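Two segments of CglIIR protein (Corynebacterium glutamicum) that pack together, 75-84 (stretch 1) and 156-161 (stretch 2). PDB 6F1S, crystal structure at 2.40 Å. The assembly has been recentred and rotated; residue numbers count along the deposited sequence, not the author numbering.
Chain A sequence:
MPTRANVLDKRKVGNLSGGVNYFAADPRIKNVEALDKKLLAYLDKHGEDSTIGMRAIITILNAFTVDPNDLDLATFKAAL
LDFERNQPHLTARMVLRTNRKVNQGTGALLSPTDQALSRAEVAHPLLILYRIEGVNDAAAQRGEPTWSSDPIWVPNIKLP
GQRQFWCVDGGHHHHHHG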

# COMPACT_ATOMS: atom_id res chain seq x y z
N THR A 75 -1.15 12.73 -6.17
CA THR A 75 -0.83 12.53 -7.58
C THR A 75 -1.27 11.17 -8.08
O THR A 75 -1.85 11.04 -9.16
CB THR A 75 0.69 12.69 -7.84
OG1 THR A 75 1.05 14.06 -7.67
CG2 THR A 75 1.05 12.26 -9.25
N PHE A 76 -1.00 10.14 -7.28
CA PHE A 76 -1.37 8.78 -7.63
C PHE A 76 -2.88 8.67 -7.78
O PHE A 76 -3.37 8.11 -8.76
CB PHE A 76 -0.85 7.80 -6.57
CG PHE A 76 -1.17 6.36 -6.87
CD1 PHE A 76 -0.49 5.68 -7.87
CD2 PHE A 76 -2.13 5.68 -6.14
CE1 PHE A 76 -0.77 4.35 -8.14
CE2 PHE A 76 -2.42 4.35 -6.41
CZ PHE A 76 -1.74 3.69 -7.41
N LYS A 77 -3.61 9.22 -6.81
CA LYS A 77 -5.07 9.24 -6.87
C LYS A 77 -5.55 10.00 -8.11
O LYS A 77 -6.47 9.55 -8.79
CB LYS A 77 -5.65 9.85 -5.60
CG LYS A 77 -5.65 8.89 -4.40
CD LYS A 77 -6.43 9.45 -3.22
CE LYS A 77 -5.75 10.68 -2.65
NZ LYS A 77 -6.55 11.30 -1.55
N ALA A 78 -4.92 11.13 -8.40
CA ALA A 78 -5.25 11.89 -9.61
C ALA A 78 -5.05 11.05 -10.86
O ALA A 78 -5.89 11.06 -11.77
CB ALA A 78 -4.41 13.16 -9.68
N ALA A 79 -3.95 10.30 -10.91
CA ALA A 79 -3.67 9.41 -12.04
C ALA A 79 -4.76 8.36 -12.20
O ALA A 79 -5.16 8.04 -13.31
CB ALA A 79 -2.32 8.74 -11.86
N LEU A 80 -5.23 7.82 -11.08
CA LEU A 80 -6.28 6.81 -11.10
C LEU A 80 -7.59 7.37 -11.65
O LEU A 80 -8.29 6.68 -12.40
CB LEU A 80 -6.50 6.23 -9.71
CG LEU A 80 -5.30 5.51 -9.09
CD1 LEU A 80 -5.66 5.02 -7.71
CD2 LEU A 80 -4.84 4.36 -9.98
N LEU A 81 -7.91 8.61 -11.29
CA LEU A 81 -9.12 9.26 -11.79
C LEU A 81 -9.03 9.50 -13.30
O LEU A 81 -10.03 9.40 -14.01
CB LEU A 81 -9.37 10.58 -11.06
CG LEU A 81 -9.71 10.46 -9.57
CD1 LEU A 81 -9.97 11.83 -8.96
CD2 LEU A 81 -10.90 9.54 -9.36
N ASP A 82 -7.83 9.82 -13.78
CA ASP A 82 -7.60 9.97 -15.21
C ASP A 82 -7.88 8.65 -15.93
O ASP A 82 -8.45 8.63 -17.01
CB ASP A 82 -6.17 10.44 -15.49
N PHE A 83 -7.48 7.54 -15.31
CA PHE A 83 -7.77 6.22 -15.85
C PHE A 83 -9.27 5.93 -15.89
O PHE A 83 -9.75 5.26 -16.80
CB PHE A 83 -7.07 5.14 -15.03
CG PHE A 83 -5.60 5.03 -15.32
CD1 PHE A 83 -5.14 5.04 -16.62
CD2 PHE A 83 -4.69 4.92 -14.29
CE1 PHE A 83 -3.79 4.94 -16.89
CE2 PHE A 83 -3.34 4.82 -14.55
CZ PHE A 83 -2.89 4.83 -15.85
N GLU A 84 -9.99 6.44 -14.90
CA GLU A 84 -11.44 6.28 -14.86
C GLU A 84 -12.10 6.91 -16.08
O GLU A 84 -12.94 6.29 -16.73
CB GLU A 84 -12.03 6.89 -13.59
CG GLU A 84 -12.36 5.88 -12.51
CD GLU A 84 -13.38 6.41 -11.52
OE1 GLU A 84 -13.02 7.25 -10.67
OE2 GLU A 84 -14.55 5.97 -11.59
N ASN A 156 2.37 0.30 -1.16
CA ASN A 156 3.32 0.37 -2.26
C ASN A 156 2.53 0.50 -3.54
O ASN A 156 1.70 -0.35 -3.85
CB ASN A 156 4.22 -0.87 -2.29
CG ASN A 156 5.11 -0.93 -3.52
OD1 ASN A 156 6.29 -0.60 -3.46
ND2 ASN A 156 4.54 -1.36 -4.65
N ILE A 157 2.76 1.57 -4.28
CA ILE A 157 2.00 1.83 -5.50
C ILE A 157 2.89 1.75 -6.73
O ILE A 157 4.10 1.97 -6.66
CB ILE A 157 1.32 3.22 -5.46
CG1 ILE A 157 2.38 4.31 -5.31
CG2 ILE A 157 0.31 3.29 -4.32
CD1 ILE A 157 1.83 5.71 -5.26
N LYS A 158 2.27 1.42 -7.86
CA LYS A 158 2.97 1.32 -9.12
C LYS A 158 1.99 1.57 -10.26
O LYS A 158 0.99 0.87 -10.39
CB LYS A 158 3.64 -0.05 -9.26
CG LYS A 158 4.38 -0.27 -10.57
CD LYS A 158 5.09 -1.62 -10.55
CE LYS A 158 5.87 -1.87 -11.82
NZ LYS A 158 4.97 -2.17 -12.97
N LEU A 159 2.27 2.59 -11.06
CA LEU A 159 1.43 2.91 -12.22
C LEU A 159 1.88 2.08 -13.43
O LEU A 159 3.05 1.74 -13.54
CB LEU A 159 1.46 4.41 -12.52
CG LEU A 159 0.72 5.33 -11.54
CD1 LEU A 159 1.03 6.79 -11.80
CD2 LEU A 159 -0.78 5.12 -11.60
N PRO A 160 0.93 1.75 -14.32
CA PRO A 160 1.27 0.92 -15.49
C PRO A 160 2.19 1.64 -16.48
O PRO A 160 2.15 2.87 -16.58
CB PRO A 160 -0.10 0.62 -16.11
CG PRO A 160 -0.99 1.73 -15.65
CD PRO A 160 -0.50 2.11 -14.28
N GLY A 161 3.01 0.87 -17.19
CA GLY A 161 3.99 1.44 -18.09
C GLY A 161 5.37 0.84 -17.90
O GLY A 161 5.51 -0.25 -17.35

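The contact between helix 75-84 and segment 156-161 is apolar. No hydrogen bond crosses it. Within the helix, backbone bonds include Leu80 N to Phe76 O at 3.0 Å and Phe83 N to Ala79 O at 3.1 Å. The helix makes its contacts through side chains. The backbones stay well apart: the nearest CA atoms, those of Phe76 and Leu159, are 8.0 Å from each other. Together the two sides bury 331 Å².

One CH-pi interaction is present. Ile157 CB lies 3.7 Å from the centroid of the Phe76 ring, 17° off the ring normal, so the isoleucine sits over the face of the ring. The same side chain also brings Ile157 CD1 to 3.5 Å from Phe76 CG, over that face. Both residues point their CA-to-CB bonds toward the other segment. Phe76 has chi1 in the t well, and Ile157 has chi1 in p with chi2 in t. Both residues are buried.

Most of the remaining contacts are van der Waals packing of apolar side chains. Leu159 is the hub. Its CA-to-CB bond points sideways, but the end of the side chain comes nearer to the helix, with chi1 m and chi2 t. There it touches four helix residues. Leu159 CD2 is 3.5 Å from Phe76 CE1, 3.9 Å from Phe83 CE2 and 4.4 Å from Leu80 CD2. Leu159 CD1 is 3.9 Å from Ala79 CB. The helix residues involved, Phe76, Ala79, Leu80 and Phe83, follow the three- and four-residue spacing that brings side chains onto one side of a helix. Ala79 has only a methyl group to offer, and its CA-to-CB bond points toward the other segment. Leu80 makes a looser contact and loses little surface to it.

Phe83 extends the packing to Pro160. Phe83 CZ is 3.6 Å from Pro160 CG. At the same ring, Leu159 CD2 lies at the edge, near the ring plane, so this leucine contact differs from the facial packing of Ile157 on Phe76. The proline ring has a C-gamma endo pucker.

Lys158 contributes little. Its CA-to-CB bond points away from the helix, while those of neighbouring Ile157 and Leu159 point toward it and sideways. Its closest approach is through the backbone, with Lys158 N 4.2 Å from Phe76 CE1. The side-chain amine is hydrogen-bonded elsewhere in the structure.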